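PDB 4IRN: prolyl-ACP dehydrogenase from Oscillatoria sp., which oxidises the prolyl group carried on an acyl carrier protein, using FAD, in the biosynthesis of the cyanotoxin anatoxin-a. Local coordinates for residues 103-108 and 335-340; 275-280 and 346-351; 356-361 and 401-406; 363-368 and 391-396. All blocks are in the same frame, centred on the assembly; numbering follows the deposited sequence.

Contact 1 (103-108 and 335-340); sequences TTAYAL and YLYKVA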
# COMPACT_ATOMS: atom_id res chain seq x y z
N THR A 103 -1.45 31.75 11.72
CA THR A 103 -2.44 32.51 10.96
C THR A 103 -2.06 32.48 9.47
O THR A 103 -2.93 32.29 8.63
CB THR A 103 -2.59 33.94 11.51
OG1 THR A 103 -2.92 33.86 12.90
CG2 THR A 103 -3.67 34.75 10.78
N THR A 104 -0.75 32.66 9.17
CA THR A 104 -0.19 32.64 7.81
C THR A 104 -0.51 31.29 7.12
O THR A 104 -1.01 31.30 6.00
CB THR A 104 1.31 32.98 7.83
OG1 THR A 104 1.55 34.14 8.63
CG2 THR A 104 1.89 33.21 6.45
N ALA A 105 -0.27 30.16 7.83
CA ALA A 105 -0.52 28.80 7.34
C ALA A 105 -2.01 28.56 7.10
O ALA A 105 -2.38 27.97 6.09
CB ALA A 105 0.04 27.78 8.32
N TYR A 106 -2.86 29.03 8.04
CA TYR A 106 -4.32 28.92 7.96
C TYR A 106 -4.87 29.69 6.75
O TYR A 106 -5.71 29.17 6.02
CB TYR A 106 -4.95 29.43 9.27
CG TYR A 106 -6.40 29.04 9.48
CD1 TYR A 106 -6.80 27.70 9.40
CD2 TYR A 106 -7.35 29.99 9.84
CE1 TYR A 106 -8.13 27.34 9.64
CE2 TYR A 106 -8.68 29.63 10.08
CZ TYR A 106 -9.06 28.31 9.98
OH TYR A 106 -10.37 27.96 10.21
N ALA A 107 -4.36 30.93 6.53
CA ALA A 107 -4.72 31.81 5.41
C ALA A 107 -4.23 31.22 4.09
O ALA A 107 -4.96 31.32 3.09
CB ALA A 107 -4.13 33.20 5.63
N LEU A 108 -3.04 30.56 4.08
CA LEU A 108 -2.49 29.89 2.89
C LEU A 108 -3.35 28.68 2.51
O LEU A 108 -3.56 28.42 1.32
CB LEU A 108 -1.03 29.43 3.08
CG LEU A 108 0.07 30.49 3.18
CD1 LEU A 108 1.37 29.87 3.65
CD2 LEU A 108 0.29 31.21 1.86
N TYR A 335 0.34 17.91 10.23
CA TYR A 335 1.75 18.12 9.91
C TYR A 335 2.05 19.58 9.66
O TYR A 335 3.10 20.06 10.08
CB TYR A 335 2.21 17.28 8.70
CG TYR A 335 2.55 15.85 9.04
CD1 TYR A 335 3.68 15.54 9.80
CD2 TYR A 335 1.78 14.80 8.56
CE1 TYR A 335 3.99 14.22 10.13
CE2 TYR A 335 2.08 13.47 8.88
CZ TYR A 335 3.18 13.19 9.68
OH TYR A 335 3.47 11.88 9.99
N LEU A 336 1.11 20.28 8.98
CA LEU A 336 1.23 21.70 8.66
C LEU A 336 1.19 22.57 9.91
O LEU A 336 2.01 23.48 10.04
CB LEU A 336 0.13 22.12 7.66
CG LEU A 336 0.08 23.61 7.29
CD1 LEU A 336 1.36 24.07 6.60
CD2 LEU A 336 -1.15 23.91 6.46
N TYR A 337 0.23 22.31 10.81
CA TYR A 337 0.07 23.06 12.05
C TYR A 337 1.08 22.85 13.13
O TYR A 337 1.28 23.74 13.95
CB TYR A 337 -1.39 23.10 12.52
CG TYR A 337 -2.24 23.78 11.46
CD1 TYR A 337 -2.07 25.12 11.17
CD2 TYR A 337 -3.12 23.05 10.66
CE1 TYR A 337 -2.73 25.72 10.11
CE2 TYR A 337 -3.82 23.66 9.63
CZ TYR A 337 -3.64 25.00 9.37
OH TYR A 337 -4.32 25.61 8.36
N LYS A 338 1.81 21.72 13.09
CA LYS A 338 2.90 21.44 14.02
C LYS A 338 4.11 22.33 13.67
O LYS A 338 4.66 22.99 14.55
CB LYS A 338 3.27 19.93 14.01
CG LYS A 338 4.49 19.57 14.85
CD LYS A 338 4.21 19.13 16.29
CE LYS A 338 5.51 18.91 17.04
NZ LYS A 338 5.63 17.54 17.61
N VAL A 339 4.52 22.34 12.38
CA VAL A 339 5.62 23.14 11.84
C VAL A 339 5.34 24.63 12.07
O VAL A 339 6.22 25.35 12.54
CB VAL A 339 5.89 22.84 10.34
CG1 VAL A 339 7.05 23.66 9.80
CG2 VAL A 339 6.17 21.37 10.12
N ALA A 340 4.11 25.08 11.74
CA ALA A 340 3.64 26.45 11.91
C ALA A 340 3.79 26.90 13.36
O ALA A 340 4.31 27.99 13.59
CB ALA A 340 2.18 26.58 11.46
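Ala105 and Ala340, with CA atoms 6.6 Å apart, mark where helix 101-114 lies against helix 316-344, the two segments running roughly antiparallel at 151° with their axes 9.8 Å apart. Small side chains fill the middle: Ala105 CB points toward the partner helix and meets Ala340 CB at 4.0 Å. The same methyl also reaches Tyr337 CE1 at 3.9 Å and Leu336 CD1 at 4.3 Å, so one alanine sits among three side chains. Beside it Tyr337 reaches across to helix 101-114. With its CG anti to the carbonyl carbon (chi1 -61°), it swings its ring that way, and its OH arrives at the edge of the Tyr106 ring, 3.4 Å from Tyr106 CD1 and close to that ring's plane. Backbone Tyr106 N in turn lies at the edge of the Tyr337 ring; the two side chains cross obliquely and do not stack. Trp40 joins them, stacked on Tyr106 and edge-to-face with Tyr337, while Arg48 makes a cation-pi contact with Tyr106. The contact thus joins the N-terminal and C-terminal helical domains of the acyl-CoA dehydrogenase fold, and its chemistry implies cohesion by apolar and aromatic packing, without hydrogen bonds between the segments.

Contact 2 (275-280 and 346-351); sequences SMEWER and KQMALL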
# COMPACT_ATOMS: atom_id res chain seq x y z
N SER A 275 16.43 27.89 4.88
CA SER A 275 15.56 28.08 3.72
C SER A 275 14.69 26.82 3.48
O SER A 275 13.50 26.96 3.20
CB SER A 275 16.38 28.44 2.49
OG SER A 275 15.63 28.40 1.29
N MET A 276 15.26 25.61 3.68
CA MET A 276 14.55 24.33 3.55
C MET A 276 13.54 24.10 4.67
O MET A 276 12.56 23.40 4.47
CB MET A 276 15.52 23.15 3.44
CG MET A 276 16.15 22.99 2.08
SD MET A 276 14.98 23.15 0.71
CE MET A 276 15.60 21.89 -0.43
N GLU A 277 13.78 24.67 5.86
CA GLU A 277 12.84 24.58 6.97
C GLU A 277 11.51 25.27 6.57
O GLU A 277 10.45 24.66 6.64
CB GLU A 277 13.41 25.26 8.21
CG GLU A 277 13.83 24.31 9.31
CD GLU A 277 14.61 25.02 10.39
OE1 GLU A 277 15.86 25.09 10.28
OE2 GLU A 277 13.98 25.51 11.35
N TRP A 278 11.60 26.54 6.08
CA TRP A 278 10.44 27.33 5.67
C TRP A 278 9.80 26.79 4.41
O TRP A 278 8.57 26.76 4.32
CB TRP A 278 10.81 28.81 5.49
CG TRP A 278 11.20 29.49 6.78
CD1 TRP A 278 12.46 29.75 7.22
CD2 TRP A 278 10.32 29.94 7.82
NE1 TRP A 278 12.42 30.33 8.46
CE2 TRP A 278 11.12 30.47 8.85
CE3 TRP A 278 8.92 29.93 7.98
CZ2 TRP A 278 10.57 30.99 10.03
CZ3 TRP A 278 8.38 30.48 9.14
CH2 TRP A 278 9.21 31.00 10.14
N GLU A 279 10.64 26.35 3.45
CA GLU A 279 10.16 25.82 2.17
C GLU A 279 9.37 24.53 2.35
O GLU A 279 8.17 24.53 2.08
CB GLU A 279 11.33 25.62 1.20
CG GLU A 279 10.93 25.65 -0.27
CD GLU A 279 12.07 25.38 -1.23
OE1 GLU A 279 13.19 25.92 -1.00
OE2 GLU A 279 11.85 24.65 -2.22
N ARG A 280 10.01 23.47 2.86
CA ARG A 280 9.40 22.16 3.08
C ARG A 280 8.12 22.20 3.90
O ARG A 280 7.15 21.55 3.54
CB ARG A 280 10.41 21.16 3.70
CG ARG A 280 11.48 20.71 2.73
CD ARG A 280 12.60 19.99 3.43
NE ARG A 280 13.66 19.64 2.49
CZ ARG A 280 14.73 18.91 2.80
NH1 ARG A 280 14.89 18.45 4.03
NH2 ARG A 280 15.63 18.62 1.88
N LYS A 346 9.88 30.04 17.52
CA LYS A 346 11.30 30.16 17.13
C LYS A 346 12.17 28.91 17.36
O LYS A 346 13.33 29.02 17.76
CB LYS A 346 11.93 31.44 17.75
CG LYS A 346 11.11 32.72 17.58
CD LYS A 346 11.49 33.53 16.35
CE LYS A 346 10.73 34.82 16.25
NZ LYS A 346 11.35 35.74 15.26
N GLN A 347 11.61 27.72 17.07
CA GLN A 347 12.29 26.43 17.20
C GLN A 347 12.81 25.92 15.87
O GLN A 347 12.24 26.25 14.81
CB GLN A 347 11.37 25.38 17.85
CG GLN A 347 11.06 25.64 19.32
CD GLN A 347 10.21 24.55 19.89
OE1 GLN A 347 9.01 24.44 19.59
NE2 GLN A 347 10.80 23.71 20.73
N MET A 348 13.89 25.09 15.91
CA MET A 348 14.48 24.47 14.73
C MET A 348 13.58 23.28 14.36
O MET A 348 13.47 22.31 15.13
CB MET A 348 15.91 24.00 15.02
CG MET A 348 16.74 23.71 13.77
SD MET A 348 16.39 22.17 12.87
CE MET A 348 17.03 20.98 14.00
N ALA A 349 12.88 23.39 13.18
CA ALA A 349 11.94 22.37 12.77
C ALA A 349 12.22 21.72 11.40
O ALA A 349 11.28 21.49 10.64
CB ALA A 349 10.52 22.92 12.83
N LEU A 350 13.50 21.36 11.12
CA LEU A 350 13.86 20.71 9.85
C LEU A 350 13.28 19.29 9.74
O LEU A 350 12.85 18.90 8.66
CB LEU A 350 15.37 20.73 9.61
CG LEU A 350 15.87 20.30 8.22
CD1 LEU A 350 15.69 21.41 7.19
CD2 LEU A 350 17.32 19.93 8.27
N LEU A 351 13.26 18.54 10.85
CA LEU A 351 12.67 17.20 10.89
C LEU A 351 11.17 17.27 10.64
O LEU A 351 10.66 16.50 9.84
CB LEU A 351 12.96 16.53 12.26
CG LEU A 351 12.19 15.24 12.61
CD1 LEU A 351 12.57 14.07 11.70
CD2 LEU A 351 12.40 14.87 14.06
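The carboxylate of Glu277 receives Ala349 N from above its plane, 61° out of it, whereas the guanidinium of Arg280 has Met276 CB over one face, offset toward the rim, and Leu350 CD1 approaching it obliquely. Ala349 occupies the N-cap position of helix 350-375, just after a turn that begins with Lys346, the C-prime residue of the Schellman motif closing helix 316-344. Helix 268-282 packs against this helix-to-helix connection in the C-terminal domain of the acyl-CoA dehydrogenase fold. The bond from Ala349 N to Glu277 OE2 is 3.0 Å long and fairly straight (160°). OE2 also forms a salt bridge with Lys343, so one carboxylate oxygen ties the end of one helix to the start of the next. Beyond CG the glutamate chain is extended, and it crosses Met348 at about a right angle, OE1 lying 3.9 Å from Met348 CG. Arg280 is fixed by hydrogen bonds from NE to Ser400 O and from NH1 to Ser354 OG. Apolar packing fills the space between: Leu350, its CG anti to the backbone N (chi1 -170°), brings CD1 to 4.1 Å from Met276 CB, and its CB sits 3.9 Å from Glu277 CG.

Contact 3 (356-361 and 401-406); sequences ANLYIS and GTSEIQ. With FAD (flavin-adenine dinucleotide), chain I.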
# COMPACT_ATOMS: atom_id res chain seq x y z
N ALA A 356 6.39 16.84 7.02
CA ALA A 356 5.25 17.54 6.43
C ALA A 356 5.31 17.47 4.91
O ALA A 356 4.34 17.06 4.28
CB ALA A 356 5.22 18.98 6.90
N ASN A 357 6.47 17.81 4.33
CA ASN A 357 6.68 17.79 2.89
C ASN A 357 6.50 16.40 2.31
O ASN A 357 5.80 16.23 1.32
CB ASN A 357 8.06 18.32 2.57
CG ASN A 357 8.17 18.84 1.17
OD1 ASN A 357 8.56 18.12 0.25
ND2 ASN A 357 7.81 20.09 0.97
N LEU A 358 7.09 15.39 2.97
CA LEU A 358 7.02 13.99 2.55
C LEU A 358 5.57 13.48 2.59
O LEU A 358 5.10 12.89 1.61
CB LEU A 358 7.97 13.09 3.38
CG LEU A 358 7.84 11.56 3.28
CD1 LEU A 358 8.32 11.03 1.95
CD2 LEU A 358 8.63 10.89 4.37
N TYR A 359 4.85 13.74 3.70
CA TYR A 359 3.47 13.31 3.85
C TYR A 359 2.51 14.02 2.89
O TYR A 359 1.80 13.34 2.15
CB TYR A 359 2.96 13.42 5.31
CG TYR A 359 1.59 12.79 5.46
CD1 TYR A 359 1.46 11.42 5.68
CD2 TYR A 359 0.44 13.54 5.25
CE1 TYR A 359 0.21 10.81 5.71
CE2 TYR A 359 -0.82 12.93 5.25
CZ TYR A 359 -0.93 11.57 5.50
OH TYR A 359 -2.16 10.97 5.57
N ILE A 360 2.44 15.36 2.93
CA ILE A 360 1.54 16.18 2.13
C ILE A 360 1.68 15.99 0.62
O ILE A 360 0.66 15.92 -0.06
CB ILE A 360 1.51 17.67 2.59
CG1 ILE A 360 1.19 17.76 4.10
CG2 ILE A 360 0.52 18.50 1.74
CD1 ILE A 360 1.38 19.08 4.77
N SER A 361 2.93 15.89 0.10
CA SER A 361 3.18 15.73 -1.33
C SER A 361 2.60 14.44 -1.85
O SER A 361 1.99 14.44 -2.93
CB SER A 361 4.67 15.80 -1.62
OG SER A 361 5.38 14.78 -0.95
N GLY A 401 12.90 19.07 -2.40
CA GLY A 401 13.53 17.77 -2.17
C GLY A 401 12.61 16.63 -2.53
O GLY A 401 11.39 16.74 -2.38
N THR A 402 13.19 15.51 -3.01
CA THR A 402 12.43 14.31 -3.39
C THR A 402 11.97 13.56 -2.14
O THR A 402 12.55 13.76 -1.07
CB THR A 402 13.25 13.37 -4.29
OG1 THR A 402 14.36 12.87 -3.55
CG2 THR A 402 13.70 14.02 -5.59
N SER A 403 10.96 12.67 -2.29
CA SER A 403 10.41 11.86 -1.19
C SER A 403 11.50 11.02 -0.51
O SER A 403 11.53 10.94 0.71
CB SER A 403 9.27 10.98 -1.70
OG SER A 403 8.20 11.78 -2.18
N GLU A 404 12.44 10.48 -1.32
CA GLU A 404 13.58 9.67 -0.89
C GLU A 404 14.55 10.48 -0.02
O GLU A 404 15.03 9.97 0.98
CB GLU A 404 14.31 9.07 -2.10
CG GLU A 404 13.50 8.08 -2.91
CD GLU A 404 12.39 8.64 -3.79
OE1 GLU A 404 12.64 9.65 -4.50
OE2 GLU A 404 11.28 8.06 -3.79
N ILE A 405 14.81 11.75 -0.41
CA ILE A 405 15.69 12.68 0.31
C ILE A 405 15.16 12.98 1.69
O ILE A 405 15.93 12.92 2.65
CB ILE A 405 15.99 13.95 -0.54
CG1 ILE A 405 17.05 13.65 -1.61
CG2 ILE A 405 16.38 15.20 0.30
CD1 ILE A 405 18.29 12.79 -1.17
N GLN A 406 13.84 13.26 1.80
CA GLN A 406 13.15 13.55 3.07
C GLN A 406 13.31 12.35 4.01
O GLN A 406 13.66 12.54 5.17
CB GLN A 406 11.65 13.82 2.86
CG GLN A 406 11.28 14.66 1.64
CD GLN A 406 11.39 16.16 1.81
OE1 GLN A 406 11.55 16.70 2.90
NE2 GLN A 406 11.11 16.87 0.73
PA FAD I . 18.54 13.66 -8.37
O1A FAD I . 18.92 14.48 -7.21
O2A FAD I . 19.40 13.58 -9.63
O5B FAD I . 18.42 12.14 -7.93
C5B FAD I . 17.94 11.16 -8.86
C4B FAD I . 17.05 10.20 -8.12
O4B FAD I . 17.85 9.43 -7.21
C3B FAD I . 15.92 10.85 -7.32
O3B FAD I . 14.67 10.38 -7.81
C2B FAD I . 16.17 10.47 -5.85
O2B FAD I . 15.02 9.82 -5.32
C1B FAD I . 17.31 9.45 -5.90
N9A FAD I . 18.38 9.71 -4.94
C8A FAD I . 19.39 10.62 -5.07
N7A FAD I . 20.19 10.68 -4.04
C5A FAD I . 19.68 9.75 -3.16
C6A FAD I . 20.06 9.33 -1.86
N6A FAD I . 21.11 9.83 -1.20
N1A FAD I . 19.32 8.39 -1.25
C2A FAD I . 18.27 7.88 -1.91
N3A FAD I . 17.82 8.18 -3.13
C4A FAD I . 18.56 9.13 -3.71
N1 FAD I . 15.92 24.03 -7.33
C2 FAD I . 16.40 25.27 -6.98
O2 FAD I . 17.53 25.40 -6.52
N3 FAD I . 15.61 26.41 -7.18
C4 FAD I . 14.35 26.42 -7.72
O4 FAD I . 13.75 27.49 -7.85
C4X FAD I . 13.83 25.10 -8.09
N5 FAD I . 12.64 25.03 -8.64
C5X FAD I . 12.19 23.78 -9.05
C6 FAD I . 10.92 23.69 -9.63
C7 FAD I . 10.40 22.47 -10.04
C7M FAD I . 8.99 22.40 -10.58
C8 FAD I . 11.18 21.30 -9.89
C8M FAD I . 10.66 19.95 -10.32
C9 FAD I . 12.45 21.38 -9.33
C9A FAD I . 12.97 22.60 -8.90
N10 FAD I . 14.26 22.72 -8.30
C10 FAD I . 14.71 23.94 -7.87
C1' FAD I . 15.13 21.52 -8.23
C2' FAD I . 14.52 20.49 -7.29
O2' FAD I . 14.73 20.83 -5.93
C3' FAD I . 15.05 19.09 -7.62
O3' FAD I . 13.98 18.29 -8.12
C4' FAD I . 15.72 18.37 -6.45
O4' FAD I . 16.83 19.14 -5.98
C5' FAD I . 16.11 16.94 -6.78
O5' FAD I . 17.16 16.91 -7.76
P FAD I . 17.01 15.98 -9.06
O1P FAD I . 15.63 15.97 -9.58
O2P FAD I . 18.15 16.58 -9.84
O3P FAD I . 17.19 14.40 -8.86
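Asn357 and Gln406 cross at about a right angle where helix 350-375 packs on the start of helix 403-414, a helix N-terminus that Thr402 caps beside the FAD in the acyl-CoA dehydrogenase fold. Their amide planes are only 28° apart. Asn357 OD1 and Gln406 NE2 come within 2.9 Å, but the angle is too poor for a hydrogen bond. Each amide is instead held by backbone carbonyls: Asn357 ND2 donates to Arg280 O, and Gln406 NE2 makes weak bonds to Gly401 O and Ser400 O. Gln406 achieves this by bending at chi2 (-82°), which folds its amide back toward the turn that precedes its own helix. Alongside, Leu358 supplies the apolar packing. Its CB lies 3.8 Å from Gln406 CB, and CD1 reaches past to Ser403, 3.8 Å from Ser403 CB. Leu358 also touches Leu327 of the second subunit, so a neighbouring chain covers part of this packing. The other side of helix 403-414 belongs to the cofactor. Thr402 OG1 accepts a weak capping bond from Ile405 N and stands 3.6 Å from FAD O2B. Glu404 bends at chi2 toward the ribose and forms a salt bridge through OE2 with Lys321 of the third subunit, whose His305 and Ala377 also hydrogen-bond to the FAD, placing the cofactor at a subunit boundary. Ile405 CD1 touches the adenine, 3.9 Å from FAD C5A.

Contact 4 (363-368 and 391-396); sequences AWVQSC and RDAIAS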
# COMPACT_ATOMS: atom_id res chain seq x y z
N ALA A 363 0.24 12.55 -0.17
CA ALA A 363 -1.18 12.60 0.17
C ALA A 363 -1.95 13.33 -0.94
O ALA A 363 -3.02 12.87 -1.36
CB ALA A 363 -1.35 13.32 1.49
N TRP A 364 -1.37 14.45 -1.44
CA TRP A 364 -1.93 15.26 -2.51
C TRP A 364 -2.08 14.48 -3.82
O TRP A 364 -3.15 14.53 -4.43
CB TRP A 364 -1.10 16.54 -2.72
CG TRP A 364 -1.77 17.60 -3.55
CD1 TRP A 364 -3.10 17.70 -3.87
CD2 TRP A 364 -1.14 18.73 -4.16
NE1 TRP A 364 -3.33 18.80 -4.66
CE2 TRP A 364 -2.14 19.46 -4.85
CE3 TRP A 364 0.19 19.19 -4.21
CZ2 TRP A 364 -1.86 20.63 -5.56
CZ3 TRP A 364 0.47 20.36 -4.91
CH2 TRP A 364 -0.55 21.07 -5.57
N VAL A 365 -1.02 13.77 -4.24
CA VAL A 365 -0.99 12.98 -5.48
C VAL A 365 -2.05 11.88 -5.43
O VAL A 365 -2.82 11.73 -6.37
CB VAL A 365 0.44 12.43 -5.76
CG1 VAL A 365 0.43 11.33 -6.82
CG2 VAL A 365 1.39 13.54 -6.17
N GLN A 366 -2.09 11.15 -4.31
CA GLN A 366 -3.01 10.06 -4.05
C GLN A 366 -4.46 10.50 -4.06
O GLN A 366 -5.27 9.84 -4.71
CB GLN A 366 -2.62 9.34 -2.75
CG GLN A 366 -3.28 7.97 -2.55
CD GLN A 366 -3.15 7.01 -3.70
OE1 GLN A 366 -2.04 6.67 -4.13
NE2 GLN A 366 -4.29 6.51 -4.17
N SER A 367 -4.78 11.62 -3.38
CA SER A 367 -6.14 12.18 -3.32
C SER A 367 -6.62 12.67 -4.69
O SER A 367 -7.79 12.50 -5.02
CB SER A 367 -6.23 13.29 -2.29
OG SER A 367 -6.01 12.78 -0.98
N CYS A 368 -5.70 13.23 -5.50
CA CYS A 368 -5.97 13.69 -6.87
C CYS A 368 -6.34 12.51 -7.76
O CYS A 368 -7.30 12.58 -8.51
CB CYS A 368 -4.78 14.45 -7.44
SG CYS A 368 -4.61 16.14 -6.81
N ARG A 391 -1.58 16.49 -12.33
CA ARG A 391 -0.36 16.92 -13.03
C ARG A 391 0.44 17.92 -12.19
O ARG A 391 1.67 17.80 -12.12
CB ARG A 391 -0.70 17.53 -14.40
CG ARG A 391 -1.15 16.51 -15.46
CD ARG A 391 -1.12 17.08 -16.87
NE ARG A 391 -2.29 17.91 -17.17
CZ ARG A 391 -2.29 19.24 -17.18
NH1 ARG A 391 -1.17 19.91 -16.91
NH2 ARG A 391 -3.40 19.91 -17.46
N ASP A 392 -0.25 18.85 -11.52
CA ASP A 392 0.35 19.86 -10.64
C ASP A 392 0.88 19.24 -9.35
O ASP A 392 1.97 19.61 -8.91
CB ASP A 392 -0.64 21.00 -10.32
CG ASP A 392 -1.19 21.79 -11.50
OD1 ASP A 392 -0.60 21.71 -12.60
OD2 ASP A 392 -2.22 22.48 -11.33
N ALA A 393 0.13 18.30 -8.77
CA ALA A 393 0.46 17.59 -7.53
C ALA A 393 1.80 16.83 -7.59
O ALA A 393 2.50 16.78 -6.58
CB ALA A 393 -0.66 16.64 -7.15
N ILE A 394 2.15 16.24 -8.76
CA ILE A 394 3.39 15.48 -8.93
C ILE A 394 4.64 16.31 -8.64
O ILE A 394 5.55 15.82 -7.98
CB ILE A 394 3.44 14.75 -10.30
CG1 ILE A 394 2.32 13.69 -10.38
CG2 ILE A 394 4.82 14.09 -10.55
CD1 ILE A 394 1.95 13.28 -11.74
N ALA A 395 4.66 17.58 -9.11
CA ALA A 395 5.76 18.52 -8.92
C ALA A 395 6.27 18.55 -7.48
O ALA A 395 7.49 18.57 -7.27
CB ALA A 395 5.34 19.91 -9.35
N SER A 396 5.34 18.50 -6.49
CA SER A 396 5.60 18.52 -5.05
C SER A 396 6.51 17.39 -4.57
O SER A 396 7.12 17.52 -3.51
CB SER A 396 4.30 18.54 -4.26
OG SER A 396 3.60 17.31 -4.36
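Ala393, Trp364 and Val365 carry most of this contact, in which helices 350-375 and 386-395, successive in the chain, form an antiparallel helical hairpin in the C-terminal domain of the acyl-CoA dehydrogenase fold. The segments run at 164° to each other with axes 8.5 Å apart, a close pairing consistent with the small Ala393 at the point of nearest approach. The indole of Trp364 lies across this alanine: Ala393 CB sits over one face, 3.7 Å from Trp364 CD2, and Ala393 CA makes a CH-pi contact with the six-membered ring, 3.8 Å from its centroid and 13° off the normal. Trp364 lays its ring there with CG anti to the backbone N (chi1 -166°), and Ala287, Thr290 and Met291 of helix 285-304 also touch it. Val365 flanks the alanine through its CG2 branch alone, 3.8 Å from Ala393 CB and 4.3 Å from Ile394 CG1, while Cys368 SG adds a further apolar touch to the same methyl. On the far helix Asp392 turns to other partners, Met241 N and Asn118 ND2, and Arg391 O accepts a hydrogen bond from Tyr380 OH of the third subunit. Ser396 OG lies 3.9 Å from Trp364 CE3, approaching the indole obliquely.

In the fold
Contacts 2, 3 and 4 all draw on helix 350-375, at its start, middle and further along, whereas contact 1 uses the preceding helix 316-344 to bring in the N-terminal domain. Contacts 1, 3 and 4 are buried; contact 2, at the turn between those two helices, is partly exposed and is the one with a hydrogen bond between its segments. Contact 4 is almost wholly apolar, contact 1 aromatic, and contact 3 mixes amides with leucine packing beside the FAD. Tyr335 packs on Tyr359 and Ala356, linking contacts 1 and 3. Arg280 CD packs against Gln406 OE1 between contacts 2 and 3, and Ser361 CB against Ser396 OG between contacts 3 and 4.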